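Long-range contacts in hemoglobin subunit alpha (Isurus oxyrinchus, PDB 3MKB), which probably binds and carries oxygen through its haem group, as the alpha subunit of the shark's tetrameric hemoglobin: residues A28-L32 / L101-V107; V66-A70 / L127-I131. All blocks are in the same frame, centred on the assembly; numbering follows the deposited sequence.

Contact 1 of 2, residues A28-L32 / L101-V107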
loop_
_atom_site.group_PDB
_atom_site.type_symbol
_atom_site.label_atom_id
_atom_site.label_comp_id
_atom_site.label_asym_id
_atom_site.label_seq_id
_atom_site.Cartn_x
_atom_site.Cartn_y
_atom_site.Cartn_z
ATOM N N ALA A 28 -8.861 -17.725 -6.210
ATOM C CA ALA A 28 -8.369 -16.533 -5.566
ATOM C C ALA A 28 -6.979 -16.228 -6.128
ATOM O O ALA A 28 -6.684 -15.049 -6.427
ATOM C CB ALA A 28 -8.336 -16.681 -4.026
ATOM N N LEU A 29 -6.139 -17.258 -6.298
ATOM C CA LEU A 29 -4.772 -17.009 -6.818
ATOM C C LEU A 29 -4.876 -16.543 -8.295
ATOM O O LEU A 29 -4.098 -15.681 -8.726
ATOM C CB LEU A 29 -3.885 -18.267 -6.696
ATOM C CG LEU A 29 -3.347 -18.665 -5.301
ATOM C CD1 LEU A 29 -2.963 -20.181 -5.349
ATOM C CD2 LEU A 29 -2.156 -17.731 -4.833
ATOM N N ALA A 30 -5.810 -17.103 -9.055
ATOM C CA ALA A 30 -6.015 -16.657 -10.461
ATOM C C ALA A 30 -6.409 -15.149 -10.518
ATOM O O ALA A 30 -5.919 -14.378 -11.358
ATOM C CB ALA A 30 -7.063 -17.539 -11.177
ATOM N N ARG A 31 -7.285 -14.739 -9.606
ATOM C CA ARG A 31 -7.566 -13.302 -9.387
ATOM C C ARG A 31 -6.327 -12.494 -9.062
ATOM O O ARG A 31 -6.111 -11.487 -9.722
ATOM C CB ARG A 31 -8.658 -13.084 -8.325
ATOM C CG ARG A 31 -10.005 -13.745 -8.661
ATOM C CD ARG A 31 -11.142 -13.284 -7.670
ATOM N NE ARG A 31 -12.317 -14.052 -8.033
ATOM C CZ ARG A 31 -13.080 -13.820 -9.096
ATOM N NH1 ARG A 31 -12.875 -12.765 -9.853
ATOM N NH2 ARG A 31 -14.086 -14.631 -9.368
ATOM N N LEU A 32 -5.519 -12.910 -8.095
ATOM C CA LEU A 32 -4.250 -12.263 -7.814
ATOM C C LEU A 32 -3.401 -12.016 -9.071
ATOM O O LEU A 32 -2.973 -10.925 -9.321
ATOM C CB LEU A 32 -3.452 -13.057 -6.790
ATOM C CG LEU A 32 -2.156 -12.457 -6.255
ATOM C CD1 LEU A 32 -2.333 -11.144 -5.588
ATOM C CD2 LEU A 32 -1.398 -13.433 -5.364
ATOM N N LEU A 101 -3.639 -10.772 -1.827
ATOM C CA LEU A 101 -4.276 -12.060 -1.890
ATOM C C LEU A 101 -5.578 -12.068 -1.074
ATOM O O LEU A 101 -6.566 -12.694 -1.495
ATOM C CB LEU A 101 -3.337 -13.207 -1.447
ATOM C CG LEU A 101 -3.886 -14.660 -1.526
ATOM C CD1 LEU A 101 -4.608 -15.017 -2.841
ATOM C CD2 LEU A 101 -2.771 -15.697 -1.214
ATOM N N SER A 102 -5.533 -11.467 0.118
ATOM C CA SER A 102 -6.727 -11.339 0.939
ATOM C C SER A 102 -7.950 -10.792 0.177
ATOM O O SER A 102 -9.057 -11.317 0.255
ATOM C CB SER A 102 -6.434 -10.455 2.155
ATOM O OG SER A 102 -5.462 -11.091 2.958
ATOM N N GLU A 103 -7.757 -9.703 -0.538
ATOM C CA GLU A 103 -8.853 -9.111 -1.266
ATOM C C GLU A 103 -9.377 -10.015 -2.392
ATOM O O GLU A 103 -10.591 -10.085 -2.646
ATOM C CB GLU A 103 -8.412 -7.753 -1.811
ATOM C CG GLU A 103 -9.604 -6.949 -2.425
ATOM C CD GLU A 103 -10.677 -6.521 -1.392
ATOM O OE1 GLU A 103 -11.825 -6.245 -1.795
ATOM O OE2 GLU A 103 -10.346 -6.411 -0.195
ATOM N N CYS A 104 -8.461 -10.720 -3.047
ATOM C CA CYS A 104 -8.804 -11.747 -4.021
ATOM C C CYS A 104 -9.579 -12.931 -3.389
ATOM O O CYS A 104 -10.451 -13.437 -4.020
ATOM C CB CYS A 104 -7.545 -12.283 -4.749
ATOM S SG CYS A 104 -6.894 -11.026 -5.806
ATOM N N ILE A 105 -9.283 -13.309 -2.143
ATOM C CA ILE A 105 -10.097 -14.321 -1.474
ATOM C C ILE A 105 -11.489 -13.777 -1.204
ATOM O O ILE A 105 -12.498 -14.483 -1.396
ATOM C CB ILE A 105 -9.444 -14.804 -0.104
ATOM C CG1 ILE A 105 -8.198 -15.658 -0.377
ATOM C CG2 ILE A 105 -10.455 -15.711 0.661
ATOM C CD1 ILE A 105 -7.334 -15.967 0.861
ATOM N N LEU A 106 -11.566 -12.518 -0.779
ATOM C CA LEU A 106 -12.864 -11.920 -0.440
ATOM C C LEU A 106 -13.707 -11.838 -1.706
ATOM O O LEU A 106 -14.894 -12.146 -1.682
ATOM C CB LEU A 106 -12.687 -10.532 0.134
ATOM C CG LEU A 106 -12.044 -10.527 1.551
ATOM C CD1 LEU A 106 -11.828 -9.075 1.911
ATOM C CD2 LEU A 106 -12.958 -11.239 2.597
ATOM N N VAL A 107 -13.109 -11.349 -2.797
ATOM C CA VAL A 107 -13.857 -11.309 -4.071
ATOM C C VAL A 107 -14.364 -12.676 -4.555
ATOM O O VAL A 107 -15.479 -12.811 -5.050
ATOM C CB VAL A 107 -13.059 -10.582 -5.156
ATOM C CG1 VAL A 107 -13.702 -10.858 -6.592
ATOM C CG2 VAL A 107 -12.918 -9.116 -4.756
#
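Backbone packing sets the closeness of this crossing of the globin B and G helices: the axes of 28-32 and 101-107 approach to 8.2 Å at 125°. Ala28, with only a methyl group pointing toward the partner, lets its CA come within 5.0 Å of the CA of Ile105. Its carbonyl oxygen, which already accepts the helical hydrogen bond of Leu32 N, lies 3.3 Å from Cys104 CB. Cys104 lays its polarisable sulphur along the other backbone, SG 3.6 Å from Arg31 C and 3.3 Å from Leu32 N; its unbranched, one-atom reach beyond CB suits a place against backbone.

Apolar side chains add to this backbone packing. Ala28 CB meets Ile105 CG1 at 3.8 Å, and Leu101 reaches out of a sideways start so that its CD1 lies 4.2 Å from Leu29 CD2. Leu32 lies alongside the same leucine, with CD1 4.0 Å from Leu101 N and CD2 4.4 Å from Leu101 CB. Leu101 also touches the haem, so this end borders the ligand pocket.

At the other end Arg31 is used amphipathically: its methylenes pack on Val107, CD to CG1 3.7 Å. The valine methyl also lies over one face of the guanidinium. The charge itself pairs with Glu27, while NH2 is hydrogen-bonded to the carbonyl oxygen of Phe112 of the beta subunit.

With no polar bond joining the two segments, their association rests on shape and apolar burial, while arginine carries its charge to a subunit interface consistent with alpha1-beta1.

Contact 2 of 2, residues V66-A70 / L127-I131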
loop_
_atom_site.group_PDB
_atom_site.type_symbol
_atom_site.label_atom_id
_atom_site.label_comp_id
_atom_site.label_asym_id
_atom_site.label_seq_id
_atom_site.Cartn_x
_atom_site.Cartn_y
_atom_site.Cartn_z
ATOM N N VAL A 66 -6.091 -21.118 5.787
ATOM C CA VAL A 66 -7.043 -20.153 6.275
ATOM C C VAL A 66 -8.080 -20.839 7.152
ATOM O O VAL A 66 -8.432 -20.297 8.211
ATOM C CB VAL A 66 -7.740 -19.324 5.133
ATOM C CG1 VAL A 66 -8.872 -18.471 5.724
ATOM C CG2 VAL A 66 -6.706 -18.426 4.504
ATOM N N VAL A 67 -8.520 -22.017 6.755
ATOM C CA VAL A 67 -9.468 -22.778 7.538
ATOM C C VAL A 67 -8.930 -23.078 8.922
ATOM O O VAL A 67 -9.584 -22.840 9.919
ATOM C CB VAL A 67 -9.926 -24.026 6.800
ATOM C CG1 VAL A 67 -10.681 -25.015 7.719
ATOM C CG2 VAL A 67 -10.769 -23.648 5.608
ATOM N N SER A 68 -7.717 -23.589 8.972
ATOM C CA SER A 68 -7.027 -23.777 10.256
ATOM C C SER A 68 -6.828 -22.549 11.118
ATOM O O SER A 68 -7.039 -22.620 12.346
ATOM C CB SER A 68 -5.727 -24.531 10.100
ATOM O OG SER A 68 -6.069 -25.869 9.825
ATOM N N ALA A 69 -6.411 -21.426 10.510
ATOM C CA ALA A 69 -6.396 -20.170 11.219
ATOM C C ALA A 69 -7.768 -19.870 11.872
ATOM O O ALA A 69 -7.835 -19.411 13.031
ATOM C CB ALA A 69 -5.921 -19.011 10.327
ATOM N N ALA A 70 -8.841 -20.126 11.117
ATOM C CA ALA A 70 -10.198 -19.960 11.606
ATOM C C ALA A 70 -10.447 -20.853 12.854
ATOM O O ALA A 70 -11.114 -20.436 13.801
ATOM C CB ALA A 70 -11.163 -20.300 10.522
ATOM N N LEU A 127 -10.313 -11.709 9.953
ATOM C CA LEU A 127 -9.499 -12.932 9.918
ATOM C C LEU A 127 -8.313 -12.819 8.932
ATOM O O LEU A 127 -7.149 -13.047 9.297
ATOM C CB LEU A 127 -10.356 -14.163 9.601
ATOM C CG LEU A 127 -9.610 -15.510 9.449
ATOM C CD1 LEU A 127 -8.854 -15.897 10.729
ATOM C CD2 LEU A 127 -10.505 -16.647 8.919
ATOM N N LEU A 128 -8.593 -12.479 7.673
ATOM C CA LEU A 128 -7.462 -12.308 6.709
ATOM C C LEU A 128 -6.371 -11.296 7.106
ATOM O O LEU A 128 -5.170 -11.580 6.913
ATOM C CB LEU A 128 -7.976 -12.060 5.264
ATOM C CG LEU A 128 -8.918 -13.153 4.725
ATOM C CD1 LEU A 128 -9.556 -12.932 3.341
ATOM C CD2 LEU A 128 -8.194 -14.509 4.736
ATOM N N SER A 129 -6.771 -10.161 7.701
ATOM C CA SER A 129 -5.831 -9.132 8.218
ATOM C C SER A 129 -4.927 -9.675 9.296
ATOM O O SER A 129 -3.721 -9.429 9.261
ATOM C CB SER A 129 -6.529 -7.865 8.744
ATOM O OG SER A 129 -7.148 -7.213 7.662
ATOM N N ALA A 130 -5.509 -10.422 10.237
ATOM C CA ALA A 130 -4.710 -11.093 11.279
ATOM C C ALA A 130 -3.765 -12.157 10.672
ATOM O O ALA A 130 -2.624 -12.337 11.112
ATOM C CB ALA A 130 -5.651 -11.725 12.296
ATOM N N ILE A 131 -4.223 -12.838 9.623
ATOM C CA ILE A 131 -3.382 -13.812 8.963
ATOM C C ILE A 131 -2.212 -13.053 8.286
ATOM O O ILE A 131 -1.057 -13.342 8.589
ATOM C CB ILE A 131 -4.160 -14.745 8.000
ATOM C CG1 ILE A 131 -5.163 -15.624 8.782
ATOM C CG2 ILE A 131 -3.194 -15.644 7.237
ATOM C CD1 ILE A 131 -6.160 -16.345 7.892
#
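This is a purely apolar helix crossing in the globin fold, where the last turn of the distal E helix, 66-70, lies across the H helix segment 127-131. The axes cross at 103°, close to a right angle, and pass 10.6 Å apart, a spacing set by branched side chains reaching into the gap. CA atoms accordingly keep their distance, Ala70 to Leu127 at 7.3 Å and Ala69 to Ile131 at 7.4 Å.

The larger residues belong mostly to the H helix. Leu127 and Ile131, one turn apart, both point toward the E helix, which answers with small ones. The methyl of Ala69 fits against the ends of both, Ala69 CB being 4.3 Å from Leu127 CD1 and closer still to Ile131, and Ala70 CB sits 4.0 Å from Leu127 CD2. Ala70 also faces the N-terminal helix 4-19, through Ile10 and Ala14, so its small size suits a point where three helices converge.

Val66, one turn before Ala70, is the bulkier member on the E side. Its beta-branched side chain spreads two methyls over the partner: CG1 touches Leu127 CD2 at 4.0 Å, while CG1 and CG2 both lie against Ile131 CD1, at 4.1 and 4.0 Å, and against Leu128 CD2, at 4.1 and 4.2 Å. Ile131 is also a haem-pocket residue, so the same side chain that packs against the E helix also borders the cofactor. The closest approach of all is made by the CG1-CD1 arm of Ile131, whose CD1 lies 3.6 Å from Ala69 CB.

The centres of contact 1 and contact 2 lie 14 Å apart in one globin domain, and their segments alternate along the chain: 28-32, 66-70, 101-107, 127-131. Helices 21-35 and 53-70 are consecutive, as are 97-112 and 118-135, so each crossing ties one of the earlier pair to one of the later pair. The two contacts also touch directly, since Leu128 CD1 of contact 2 packs 3.9 Å from Ile105 CB and 3.5 Å from Ser102 O of contact 1. Each contact supplies a residue to the haem pocket, Leu101 and Ile131 respectively, so distant parts of the chain are brought together around a single cofactor.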